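Local coordinates for internalin C2 (PDB 4FHO), which probably takes part in host-cell adhesion or invasion, presenting a curved leucine-rich-repeat surface behind a helical N-terminal cap domain, at residues V17-P22 with A44-I49; A23-V28 with S35-A40; T129-L134 with L140-N145; S195-L200 with V206-N211. All blocks are in the same frame, centred on the assembly; numbering follows the deposited sequence.

Contact 1 (V17-P22 with A44-I49); sequences VIFPDP and ADLDGI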
loop_
_atom_site.group_PDB
_atom_site.type_symbol
_atom_site.label_atom_id
_atom_site.label_comp_id
_atom_site.label_asym_id
_atom_site.label_seq_id
_atom_site.Cartn_x
_atom_site.Cartn_y
_atom_site.Cartn_z
ATOM N N VAL A 17 21.875 -14.283 9.185
ATOM C CA VAL A 17 22.511 -14.501 7.866
ATOM C C VAL A 17 21.465 -14.270 6.783
ATOM O O VAL A 17 21.699 -13.494 5.854
ATOM C CB VAL A 17 23.071 -15.936 7.705
ATOM C CG1 VAL A 17 23.511 -16.217 6.264
ATOM C CG2 VAL A 17 24.232 -16.179 8.664
ATOM N N ILE A 18 20.332 -14.974 6.912
ATOM C CA ILE A 18 19.177 -14.866 5.991
ATOM C C ILE A 18 18.626 -13.431 5.964
ATOM O O ILE A 18 18.381 -12.892 4.898
ATOM C CB ILE A 18 18.009 -15.808 6.400
ATOM C CG1 ILE A 18 18.408 -17.286 6.400
ATOM C CG2 ILE A 18 16.816 -15.660 5.456
ATOM C CD1 ILE A 18 17.422 -18.130 7.183
ATOM N N PHE A 19 18.422 -12.842 7.147
ATOM C CA PHE A 19 17.910 -11.470 7.310
ATOM C C PHE A 19 19.044 -10.601 7.862
ATOM O O PHE A 19 19.216 -10.516 9.089
ATOM C CB PHE A 19 16.711 -11.454 8.247
ATOM C CG PHE A 19 15.551 -12.255 7.747
ATOM C CD1 PHE A 19 14.584 -11.669 6.930
ATOM C CD2 PHE A 19 15.418 -13.607 8.079
ATOM C CE1 PHE A 19 13.503 -12.413 6.465
ATOM C CE2 PHE A 19 14.341 -14.356 7.605
ATOM C CZ PHE A 19 13.382 -13.757 6.792
ATOM N N PRO A 20 19.854 -9.990 6.961
ATOM C CA PRO A 20 21.003 -9.207 7.456
ATOM C C PRO A 20 20.665 -7.941 8.258
ATOM O O PRO A 20 21.467 -7.533 9.082
ATOM C CB PRO A 20 21.800 -8.893 6.179
ATOM C CG PRO A 20 20.855 -9.105 5.058
ATOM C CD PRO A 20 19.954 -10.209 5.505
ATOM N N ASP A 21 19.488 -7.360 8.049
ATOM C CA ASP A 21 19.038 -6.218 8.847
ATOM C C ASP A 21 18.708 -6.676 10.286
ATOM O O ASP A 21 17.785 -7.464 10.449
ATOM C CB ASP A 21 17.811 -5.572 8.209
ATOM C CG ASP A 21 17.497 -4.237 8.796
ATOM O OD1 ASP A 21 16.962 -4.205 9.929
ATOM O OD2 ASP A 21 17.765 -3.215 8.116
ATOM N N PRO A 22 19.433 -6.171 11.319
ATOM C CA PRO A 22 19.169 -6.620 12.707
ATOM C C PRO A 22 17.734 -6.424 13.210
ATOM O O PRO A 22 17.223 -7.299 13.921
ATOM C CB PRO A 22 20.160 -5.798 13.551
ATOM C CG PRO A 22 21.237 -5.432 12.609
ATOM C CD PRO A 22 20.545 -5.204 11.294
ATOM N N ALA A 44 10.767 -24.661 6.876
ATOM C CA ALA A 44 9.454 -24.856 7.529
ATOM C C ALA A 44 9.099 -23.769 8.566
ATOM O O ALA A 44 7.937 -23.362 8.642
ATOM C CB ALA A 44 9.366 -26.234 8.171
ATOM N N ASP A 45 10.087 -23.313 9.346
ATOM C CA ASP A 45 9.893 -22.192 10.301
ATOM C C ASP A 45 9.538 -20.907 9.564
ATOM O O ASP A 45 8.625 -20.189 9.964
ATOM C CB ASP A 45 11.150 -21.910 11.133
ATOM C CG ASP A 45 11.533 -23.056 12.037
ATOM O OD1 ASP A 45 10.756 -23.365 12.960
ATOM O OD2 ASP A 45 12.624 -23.624 11.828
ATOM N N LEU A 46 10.275 -20.635 8.485
ATOM C CA LEU A 46 10.008 -19.480 7.616
ATOM C C LEU A 46 8.639 -19.585 6.921
ATOM O O LEU A 46 7.910 -18.599 6.864
ATOM C CB LEU A 46 11.144 -19.299 6.594
ATOM C CG LEU A 46 12.556 -19.014 7.130
ATOM C CD1 LEU A 46 13.517 -18.724 5.997
ATOM C CD2 LEU A 46 12.544 -17.823 8.085
ATOM N N ASP A 47 8.287 -20.781 6.437
ATOM C CA ASP A 47 6.965 -21.023 5.810
ATOM C C ASP A 47 5.761 -20.876 6.767
ATOM O O ASP A 47 4.641 -20.664 6.295
ATOM C CB ASP A 47 6.927 -22.386 5.073
ATOM C CG ASP A 47 7.698 -22.380 3.735
ATOM O OD1 ASP A 47 7.925 -21.315 3.128
ATOM O OD2 ASP A 47 8.079 -23.464 3.265
ATOM N N GLY A 48 5.992 -20.972 8.087
ATOM C CA GLY A 48 4.966 -20.719 9.106
ATOM C C GLY A 48 4.746 -19.263 9.526
ATOM O O GLY A 48 3.875 -19.010 10.347
ATOM N N ILE A 49 5.517 -18.309 8.981
ATOM C CA ILE A 49 5.315 -16.873 9.276
ATOM C C ILE A 49 4.196 -16.336 8.381
ATOM O O ILE A 49 4.377 -16.192 7.170
ATOM C CB ILE A 49 6.602 -16.024 9.096
ATOM C CG1 ILE A 49 7.730 -16.572 9.978
ATOM C CG2 ILE A 49 6.329 -14.554 9.451
ATOM C CD1 ILE A 49 9.044 -15.836 9.860
#

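Contact 2 (A23-V28 with S35-A40); sequences ALANAV and SNVTDA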
loop_
_atom_site.group_PDB
_atom_site.type_symbol
_atom_site.label_atom_id
_atom_site.label_comp_id
_atom_site.label_asym_id
_atom_site.label_seq_id
_atom_site.Cartn_x
_atom_site.Cartn_y
_atom_site.Cartn_z
ATOM N N ALA A 23 17.093 -5.316 12.825
ATOM C CA ALA A 23 15.681 -5.062 13.191
ATOM C C ALA A 23 14.735 -6.103 12.597
ATOM O O ALA A 23 13.846 -6.617 13.285
ATOM C CB ALA A 23 15.247 -3.662 12.760
ATOM N N LEU A 24 14.942 -6.436 11.333
ATOM C CA LEU A 24 14.093 -7.423 10.668
ATOM C C LEU A 24 14.395 -8.840 11.165
ATOM O O LEU A 24 13.469 -9.624 11.367
ATOM C CB LEU A 24 14.219 -7.331 9.145
ATOM C CG LEU A 24 13.110 -7.999 8.333
ATOM C CD1 LEU A 24 11.765 -7.355 8.637
ATOM C CD2 LEU A 24 13.413 -7.907 6.846
ATOM N N ALA A 25 15.680 -9.130 11.378
ATOM C CA ALA A 25 16.146 -10.338 12.068
ATOM C C ALA A 25 15.451 -10.522 13.403
ATOM O O ALA A 25 14.989 -11.618 13.704
ATOM C CB ALA A 25 17.655 -10.286 12.287
ATOM N N ASN A 26 15.358 -9.443 14.190
ATOM C CA ASN A 26 14.675 -9.493 15.490
ATOM C C ASN A 26 13.193 -9.857 15.341
ATOM O O ASN A 26 12.664 -10.638 16.135
ATOM C CB ASN A 26 14.829 -8.165 16.258
ATOM C CG ASN A 26 14.265 -8.241 17.664
ATOM O OD1 ASN A 26 14.797 -8.949 18.511
ATOM N ND2 ASN A 26 13.159 -7.550 17.902
ATOM N N ALA A 27 12.543 -9.316 14.307
ATOM C CA ALA A 27 11.127 -9.612 14.044
ATOM C C ALA A 27 10.904 -11.080 13.624
ATOM O O ALA A 27 9.928 -11.690 14.062
ATOM C CB ALA A 27 10.539 -8.640 13.024
ATOM N N VAL A 28 11.810 -11.652 12.818
ATOM C CA VAL A 28 11.729 -13.084 12.434
ATOM C C VAL A 28 12.008 -14.017 13.619
ATOM O O VAL A 28 11.384 -15.072 13.730
ATOM C CB VAL A 28 12.656 -13.414 11.235
ATOM C CG1 VAL A 28 12.667 -14.901 10.931
ATOM C CG2 VAL A 28 12.194 -12.607 10.015
ATOM N N SER A 35 15.065 -17.984 20.466
ATOM C CA SER A 35 15.672 -17.238 21.589
ATOM C C SER A 35 16.571 -16.082 21.142
ATOM O O SER A 35 16.527 -15.012 21.746
ATOM C CB SER A 35 16.478 -18.177 22.486
ATOM O OG SER A 35 15.637 -19.176 23.019
ATOM N N ASN A 36 17.373 -16.320 20.095
ATOM C CA ASN A 36 18.413 -15.393 19.617
ATOM C C ASN A 36 18.410 -15.290 18.081
ATOM O O ASN A 36 18.084 -16.265 17.401
ATOM C CB ASN A 36 19.788 -15.888 20.107
ATOM C CG ASN A 36 20.840 -14.782 20.164
ATOM O OD1 ASN A 36 21.163 -14.149 19.154
ATOM N ND2 ASN A 36 21.391 -14.558 21.351
ATOM N N VAL A 37 18.791 -14.122 17.551
ATOM C CA VAL A 37 18.960 -13.920 16.088
ATOM C C VAL A 37 20.096 -14.765 15.473
ATOM O O VAL A 37 20.101 -14.995 14.264
ATOM C CB VAL A 37 19.208 -12.443 15.702
ATOM C CG1 VAL A 37 18.013 -11.570 16.058
ATOM C CG2 VAL A 37 20.495 -11.923 16.337
ATOM N N THR A 38 21.057 -15.198 16.301
ATOM C CA THR A 38 22.074 -16.173 15.896
ATOM C C THR A 38 21.558 -17.619 15.794
ATOM O O THR A 38 22.292 -18.470 15.285
ATOM C CB THR A 38 23.312 -16.152 16.832
ATOM O OG1 THR A 38 22.905 -16.352 18.187
ATOM C CG2 THR A 38 24.048 -14.826 16.729
ATOM N N ASP A 39 20.337 -17.910 16.274
ATOM C CA ASP A 39 19.775 -19.274 16.191
ATOM C C ASP A 39 19.402 -19.638 14.760
ATOM O O ASP A 39 19.034 -18.770 13.960
ATOM C CB ASP A 39 18.519 -19.470 17.055
ATOM C CG ASP A 39 18.776 -19.300 18.544
ATOM O OD1 ASP A 39 19.905 -19.548 19.015
ATOM O OD2 ASP A 39 17.822 -18.912 19.249
ATOM N N ALA A 40 19.475 -20.937 14.481
ATOM C CA ALA A 40 19.129 -21.514 13.187
ATOM C C ALA A 40 17.602 -21.540 13.013
ATOM O O ALA A 40 16.853 -21.647 13.999
ATOM C CB ALA A 40 19.722 -22.935 13.052
#

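Contact 3 (T129-L134 with L140-N145); sequences TPLAGL and LYLDLN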
loop_
_atom_site.group_PDB
_atom_site.type_symbol
_atom_site.label_atom_id
_atom_site.label_comp_id
_atom_site.label_asym_id
_atom_site.label_seq_id
_atom_site.Cartn_x
_atom_site.Cartn_y
_atom_site.Cartn_z
ATOM N N THR A 129 1.786 4.063 -11.835
ATOM C CA THR A 129 1.680 3.149 -12.972
ATOM C C THR A 129 1.853 1.651 -12.627
ATOM O O THR A 129 1.051 0.833 -13.094
ATOM C CB THR A 129 2.604 3.563 -14.141
ATOM O OG1 THR A 129 2.432 4.948 -14.443
ATOM C CG2 THR A 129 2.197 2.835 -15.394
ATOM N N PRO A 130 2.820 1.291 -11.751
ATOM C CA PRO A 130 2.948 -0.117 -11.334
ATOM C C PRO A 130 1.750 -0.735 -10.601
ATOM O O PRO A 130 1.659 -1.953 -10.535
ATOM C CB PRO A 130 4.178 -0.086 -10.413
ATOM C CG PRO A 130 4.996 1.043 -10.950
ATOM C CD PRO A 130 3.931 2.082 -11.191
ATOM N N LEU A 131 0.835 0.075 -10.084
ATOM C CA LEU A 131 -0.342 -0.449 -9.382
ATOM C C LEU A 131 -1.457 -0.961 -10.319
ATOM O O LEU A 131 -2.344 -1.681 -9.852
ATOM C CB LEU A 131 -0.898 0.602 -8.390
ATOM C CG LEU A 131 0.093 1.296 -7.433
ATOM C CD1 LEU A 131 -0.659 2.075 -6.348
ATOM C CD2 LEU A 131 1.083 0.328 -6.794
ATOM N N ALA A 132 -1.419 -0.631 -11.618
ATOM C CA ALA A 132 -2.532 -0.983 -12.543
ATOM C C ALA A 132 -2.924 -2.463 -12.616
ATOM O O ALA A 132 -4.085 -2.767 -12.886
ATOM C CB ALA A 132 -2.264 -0.451 -13.946
ATOM N N GLY A 133 -1.968 -3.358 -12.348
ATOM C CA GLY A 133 -2.207 -4.816 -12.304
ATOM C C GLY A 133 -2.713 -5.402 -10.987
ATOM O O GLY A 133 -3.005 -6.608 -10.907
ATOM N N LEU A 134 -2.819 -4.560 -9.961
ATOM C CA LEU A 134 -3.228 -4.980 -8.608
ATOM C C LEU A 134 -4.754 -4.961 -8.517
ATOM O O LEU A 134 -5.353 -4.166 -7.780
ATOM C CB LEU A 134 -2.568 -4.093 -7.558
ATOM C CG LEU A 134 -1.048 -3.961 -7.645
ATOM C CD1 LEU A 134 -0.523 -3.242 -6.406
ATOM C CD2 LEU A 134 -0.347 -5.294 -7.819
ATOM N N LEU A 140 -6.423 1.554 -0.586
ATOM C CA LEU A 140 -5.212 2.160 -1.103
ATOM C C LEU A 140 -4.973 3.515 -0.461
ATOM O O LEU A 140 -5.830 4.384 -0.552
ATOM C CB LEU A 140 -5.297 2.277 -2.627
ATOM C CG LEU A 140 -4.059 2.833 -3.342
ATOM C CD1 LEU A 140 -2.765 2.072 -2.993
ATOM C CD2 LEU A 140 -4.279 2.852 -4.854
ATOM N N TYR A 141 -3.818 3.676 0.196
ATOM C CA TYR A 141 -3.373 4.980 0.701
ATOM C C TYR A 141 -2.219 5.500 -0.150
ATOM O O TYR A 141 -1.147 4.901 -0.177
ATOM C CB TYR A 141 -2.920 4.905 2.161
ATOM C CG TYR A 141 -3.865 4.263 3.147
ATOM C CD1 TYR A 141 -3.882 2.874 3.333
ATOM C CD2 TYR A 141 -4.710 5.042 3.958
ATOM C CE1 TYR A 141 -4.741 2.275 4.276
ATOM C CE2 TYR A 141 -5.578 4.451 4.889
ATOM C CZ TYR A 141 -5.583 3.072 5.048
ATOM O OH TYR A 141 -6.414 2.480 5.963
ATOM N N LEU A 142 -2.424 6.652 -0.782
ATOM C CA LEU A 142 -1.404 7.326 -1.590
ATOM C C LEU A 142 -1.061 8.741 -1.093
ATOM O O LEU A 142 -0.447 9.510 -1.818
ATOM C CB LEU A 142 -1.898 7.370 -3.037
ATOM C CG LEU A 142 -1.987 6.018 -3.758
ATOM C CD1 LEU A 142 -2.549 6.184 -5.175
ATOM C CD2 LEU A 142 -0.656 5.280 -3.829
ATOM N N ASP A 143 -1.393 9.044 0.164
ATOM C CA ASP A 143 -1.294 10.404 0.721
ATOM C C ASP A 143 0.133 10.866 0.890
ATOM O O ASP A 143 1.001 10.049 1.116
ATOM C CB ASP A 143 -1.940 10.482 2.111
ATOM C CG ASP A 143 -3.358 9.996 2.099
ATOM O OD1 ASP A 143 -4.258 10.784 1.777
ATOM O OD2 ASP A 143 -3.548 8.791 2.332
ATOM N N LEU A 144 0.351 12.177 0.781
ATOM C CA LEU A 144 1.639 12.814 1.126
ATOM C C LEU A 144 2.785 12.366 0.177
ATOM O O LEU A 144 3.887 12.051 0.603
ATOM C CB LEU A 144 1.978 12.606 2.609
ATOM C CG LEU A 144 0.943 13.154 3.623
ATOM C CD1 LEU A 144 0.994 12.435 4.975
ATOM C CD2 LEU A 144 1.231 14.626 3.781
ATOM N N ASN A 145 2.473 12.323 -1.105
ATOM C CA ASN A 145 3.416 12.049 -2.178
ATOM C C ASN A 145 3.378 13.234 -3.159
ATOM O O ASN A 145 2.973 14.339 -2.780
ATOM C CB ASN A 145 3.052 10.678 -2.771
ATOM C CG ASN A 145 3.413 9.538 -1.833
ATOM O OD1 ASN A 145 4.554 9.394 -1.467
ATOM N ND2 ASN A 145 2.432 8.751 -1.423
#

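Contact 4 (S195-L200 with V206-N211); sequences SPLASL and VHLKDN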
loop_
_atom_site.group_PDB
_atom_site.type_symbol
_atom_site.label_atom_id
_atom_site.label_comp_id
_atom_site.label_asym_id
_atom_site.label_seq_id
_atom_site.Cartn_x
_atom_site.Cartn_y
_atom_site.Cartn_z
ATOM N N SER A 195 -17.306 16.145 -11.345
ATOM C CA SER A 195 -18.295 15.415 -12.165
ATOM C C SER A 195 -18.165 13.892 -12.128
ATOM O O SER A 195 -19.187 13.221 -12.006
ATOM C CB SER A 195 -18.301 15.905 -13.622
ATOM O OG SER A 195 -18.707 17.258 -13.680
ATOM N N PRO A 196 -16.921 13.349 -12.173
ATOM C CA PRO A 196 -16.737 11.891 -12.038
ATOM C C PRO A 196 -17.382 11.213 -10.831
ATOM O O PRO A 196 -17.745 10.044 -10.932
ATOM C CB PRO A 196 -15.213 11.745 -11.966
ATOM C CG PRO A 196 -14.730 12.831 -12.847
ATOM C CD PRO A 196 -15.656 13.987 -12.606
ATOM N N LEU A 197 -17.526 11.938 -9.721
ATOM C CA LEU A 197 -18.062 11.381 -8.473
ATOM C C LEU A 197 -19.558 11.054 -8.547
ATOM O O LEU A 197 -20.028 10.236 -7.763
ATOM C CB LEU A 197 -17.746 12.303 -7.273
ATOM C CG LEU A 197 -16.272 12.727 -7.041
ATOM C CD1 LEU A 197 -16.120 13.417 -5.692
ATOM C CD2 LEU A 197 -15.272 11.582 -7.157
ATOM N N ALA A 198 -20.286 11.639 -9.507
ATOM C CA ALA A 198 -21.724 11.337 -9.720
ATOM C C ALA A 198 -22.039 9.874 -10.080
ATOM O O ALA A 198 -23.143 9.404 -9.791
ATOM C CB ALA A 198 -22.314 12.258 -10.783
ATOM N N SER A 199 -21.081 9.174 -10.701
ATOM C CA SER A 199 -21.204 7.735 -11.004
ATOM C C SER A 199 -20.643 6.813 -9.892
ATOM O O SER A 199 -20.467 5.614 -10.130
ATOM C CB SER A 199 -20.538 7.429 -12.364
ATOM O OG SER A 199 -19.143 7.635 -12.316
ATOM N N LEU A 200 -20.377 7.363 -8.699
ATOM C CA LEU A 200 -19.932 6.595 -7.524
ATOM C C LEU A 200 -21.058 6.608 -6.474
ATOM O O LEU A 200 -21.031 7.430 -5.543
ATOM C CB LEU A 200 -18.621 7.184 -6.980
ATOM C CG LEU A 200 -17.459 7.278 -7.977
ATOM C CD1 LEU A 200 -16.224 7.877 -7.319
ATOM C CD2 LEU A 200 -17.121 5.927 -8.583
ATOM N N VAL A 206 -16.534 11.943 1.582
ATOM C CA VAL A 206 -15.751 12.596 0.540
ATOM C C VAL A 206 -15.025 13.781 1.163
ATOM O O VAL A 206 -15.658 14.709 1.621
ATOM C CB VAL A 206 -16.616 13.030 -0.642
ATOM C CG1 VAL A 206 -15.745 13.538 -1.791
ATOM C CG2 VAL A 206 -17.448 11.860 -1.139
ATOM N N HIS A 207 -13.701 13.739 1.222
ATOM C CA HIS A 207 -12.909 14.834 1.785
ATOM C C HIS A 207 -12.245 15.560 0.641
ATOM O O HIS A 207 -11.376 15.000 -0.044
ATOM C CB HIS A 207 -11.896 14.330 2.813
ATOM C CG HIS A 207 -12.481 13.941 4.156
ATOM N ND1 HIS A 207 -11.693 13.631 5.211
ATOM C CD2 HIS A 207 -13.778 13.821 4.595
ATOM C CE1 HIS A 207 -12.467 13.327 6.266
ATOM N NE2 HIS A 207 -13.741 13.455 5.892
ATOM N N LEU A 208 -12.648 16.814 0.415
ATOM C CA LEU A 208 -12.153 17.643 -0.698
ATOM C C LEU A 208 -11.710 19.044 -0.251
ATOM O O LEU A 208 -11.791 19.978 -1.026
ATOM C CB LEU A 208 -13.226 17.717 -1.796
ATOM C CG LEU A 208 -13.542 16.424 -2.566
ATOM C CD1 LEU A 208 -14.844 16.580 -3.339
ATOM C CD2 LEU A 208 -12.442 16.007 -3.514
ATOM N N LYS A 209 -11.168 19.173 0.969
ATOM C CA LYS A 209 -10.668 20.470 1.482
ATOM C C LYS A 209 -9.459 20.943 0.667
ATOM O O LYS A 209 -8.770 20.127 0.113
ATOM C CB LYS A 209 -10.251 20.382 2.961
ATOM C CG LYS A 209 -11.389 20.012 3.902
ATOM C CD LYS A 209 -10.942 19.805 5.340
ATOM C CE LYS A 209 -10.456 21.079 5.985
ATOM N NZ LYS A 209 -10.604 21.033 7.468
ATOM N N ASP A 210 -9.245 22.259 0.598
ATOM C CA ASP A 210 -8.086 22.874 -0.100
ATOM C C ASP A 210 -7.921 22.360 -1.539
ATOM O O ASP A 210 -6.836 21.981 -1.973
ATOM C CB ASP A 210 -6.796 22.716 0.731
ATOM C CG ASP A 210 -6.791 23.600 1.967
ATOM O OD1 ASP A 210 -6.368 24.769 1.856
ATOM O OD2 ASP A 210 -7.213 23.134 3.045
ATOM N N ASN A 211 -9.043 22.327 -2.249
ATOM C CA ASN A 211 -9.095 22.118 -3.686
ATOM C C ASN A 211 -9.747 23.375 -4.275
ATOM O O ASN A 211 -9.972 24.337 -3.547
ATOM C CB ASN A 211 -9.858 20.825 -3.977
ATOM C CG ASN A 211 -9.003 19.590 -3.784
ATOM O OD1 ASN A 211 -8.104 19.300 -4.593
ATOM N ND2 ASN A 211 -9.278 18.843 -2.723
#

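Contact 1 (V17-P22 with A44-I49)
L46 divides its two methyl groups between I18 and F19. CD1 of L46 faces CD1 of I18 at 4.1 Å, tip to tip, each side chain reaching toward the other. The second branch meets an aromatic ring: L46 CD2 lies 3.9 Å from F19 CE2, at the ring edge and in its plane, so no CH-pi contact with a ring face is involved. F19 and L46 run past one another in opposite directions. In L46, CG is anti to the carbonyl carbon (chi1 -62°) and one methyl continues the chain (chi2 -174°), extending the fork toward I18, which meets it part-way across the 10.4 Å between I18 CA and L46 CA. All three residues are buried. Around them, V28 of helix 22-31 touches both F19 and L46, while V41, Y67 and L68 pack beside the same fork. F19 is the first residue to leave the helical conformation after helix 15-18. Shortly beyond it, D21 occupies the N-cap of helix 22-31, where OD1 bonds weakly to A23 N and L24 N and OD2 accepts from T60 N. Apolar packing of helix 43-47 against helix 15-18 and the residue that follows it belongs to the hydrophobic core of the internalin N-terminal cap domain.

Contact 2 (A23-V28 with S35-A40)
Within the N-terminal cap domain, the turn that leads from helix 22-31 toward strand 40-41 rests V37 against A25 on the helix surface. One methyl does the touching. V37 CG1 lies 4.0 Å from A25 CB and also approaches the backbone, at 3.8 Å from A25 O and 3.9 Å from N26 N. With CG1 anti to the carbonyl carbon (chi1 -63°), this branch is set beside the residue's own N and against the helix. The small A25 side chain is consistent with the close backbones, A25 CA and V37 CA being 6.1 Å apart. The turn is braced by several internal hydrogen bonds. N36 to D39 forms a type I beta turn, closed by D39 N to N36 O at 3.0 Å. N36 OD1 accepts from T38 N at 3.0 Å, and the N-H points straight at it (179°). In return, D39 OD2 receives N36 N at 2.8 Å, from above the carboxylate plane (53° out of it). Backbone bonds from V37 to N16 and from D39 to I15 tie the loop to helix 15-18, while the amide oxygen of N26 is engaged by K29 NZ. The N36 bond to T38 N defines an Asx turn, here superimposed on the type I beta turn.

Contact 3 (T129-L134 with L140-N145)
L131 reaches L140 and L142 with one methyl group, CD1. From CB the side chain leaves the 3-10 segment 129-131 toward the strand, and CG is placed anti to the carbonyl carbon, beside the backbone N. At CG the chain forks, and with chi2 at -168° CD1 carries on anti to CA, at full stretch. The extended L131 and the L140 side chain together bridge the 10.0 Å between L131 CA and L140 CA. At its tip, CD1 of L131 sits 4.0 Å from L140 CD1 and equally 4.0 Å from L140 CD2, so it bears on the whole fork of that leucine. The L131 and L140 side chains meet at a slant. The third neighbour of L131 CD1 is L142 CD2, at 4.1 Å. I109 and L118, one turn earlier in the solenoid, also touch L131, so it packs against the preceding turn as well as its own. The spacing of L140, L142 and N145 matches the L-x-L-x-x-N part of the leucine-rich-repeat consensus, whose leucines point into the core while Y141, between them, turns the other way and meets the ring of Y161. N145 then pins the bend after the strand: its ND2 donates to L142 O at 3.0 Å with an N-H...O angle of 161°, arriving from above the carbonyl plane (74° out of it) and not along a lone pair. The same ND2 bonds to L120 O, and N145 OD1 accepts from T123 N. L142 O in turn also accepts from N167 ND2, 22 residues beyond N145, which passes the asparagine connection on along the solenoid.

Contact 4 (S195-L200 with V206-N211)
No flat group enters the interface where L197 meets V206 and L208; all three side chains are branched aliphatics, and the flat groups of the strand segment lie elsewhere. The imidazole of H207 alternates to the side opposite V206, where the residue's side chain touches R185, D187 and T229, and the N211 amide sits at the turn beyond. The residue spacing marks a leucine-rich repeat: V206, L208 and N211 fit the L-x-L-x-x-N part of the consensus, with valine at the first of these positions, and strand 205-207 contributes to the parallel sheet lining the solenoid.

The contact depends on CD1 of L197. It lies 3.9 Å from V206 CG1 and 4.1 Å from L208 CD1, and both pairs approach tip to tip. L197 comes from the 3-10 segment 195-198, and its chi2 of -170° puts CD1 anti to CA, so that L197 and V206 together close the 9.4 Å between their CA atoms. V206 answers with the methyl that is anti to its own N (chi1 -172°). Beyond the pair, L184 of the preceding strand touches L197, while L225 and I213 touch V206 and L208 respectively.

A198 N reaches S195 O at 3.2 Å within the 3-10 segment, and L200 N reaches L197 O at 3.0 Å just after it. At the far end, N211 OD1 accepts from I191 N and N211 ND2 donates to A186 O; ND2 also makes a weak bond to L208 O, 3.2 Å long yet nearly straight at 169°.

Overall arrangement
Contacts 1 and 2 belong to the cap domain and touch one another, their centres about 8 Å apart: F19, just past helix 15-18, packs on V28 of helix 22-31, with F19 CZ 3.6 Å from V28 CG2. Contact 1 is wholly buried, whereas contact 2 is partly exposed, a single apolar touch beside a turn held by its own polar side chains. Contacts 3 and 4 lie in the repeats, about 18 Å apart between centres, and both reach the same parallel sheet. Each is a buried aliphatic pairing of a 3-10 segment with inward-facing residues on and near a strand, repeated 66 residues later, and each is followed by an asparagine-fixed turn. Contact 4 lies about 44 Å from contact 1, centre to centre, across the chain's middle.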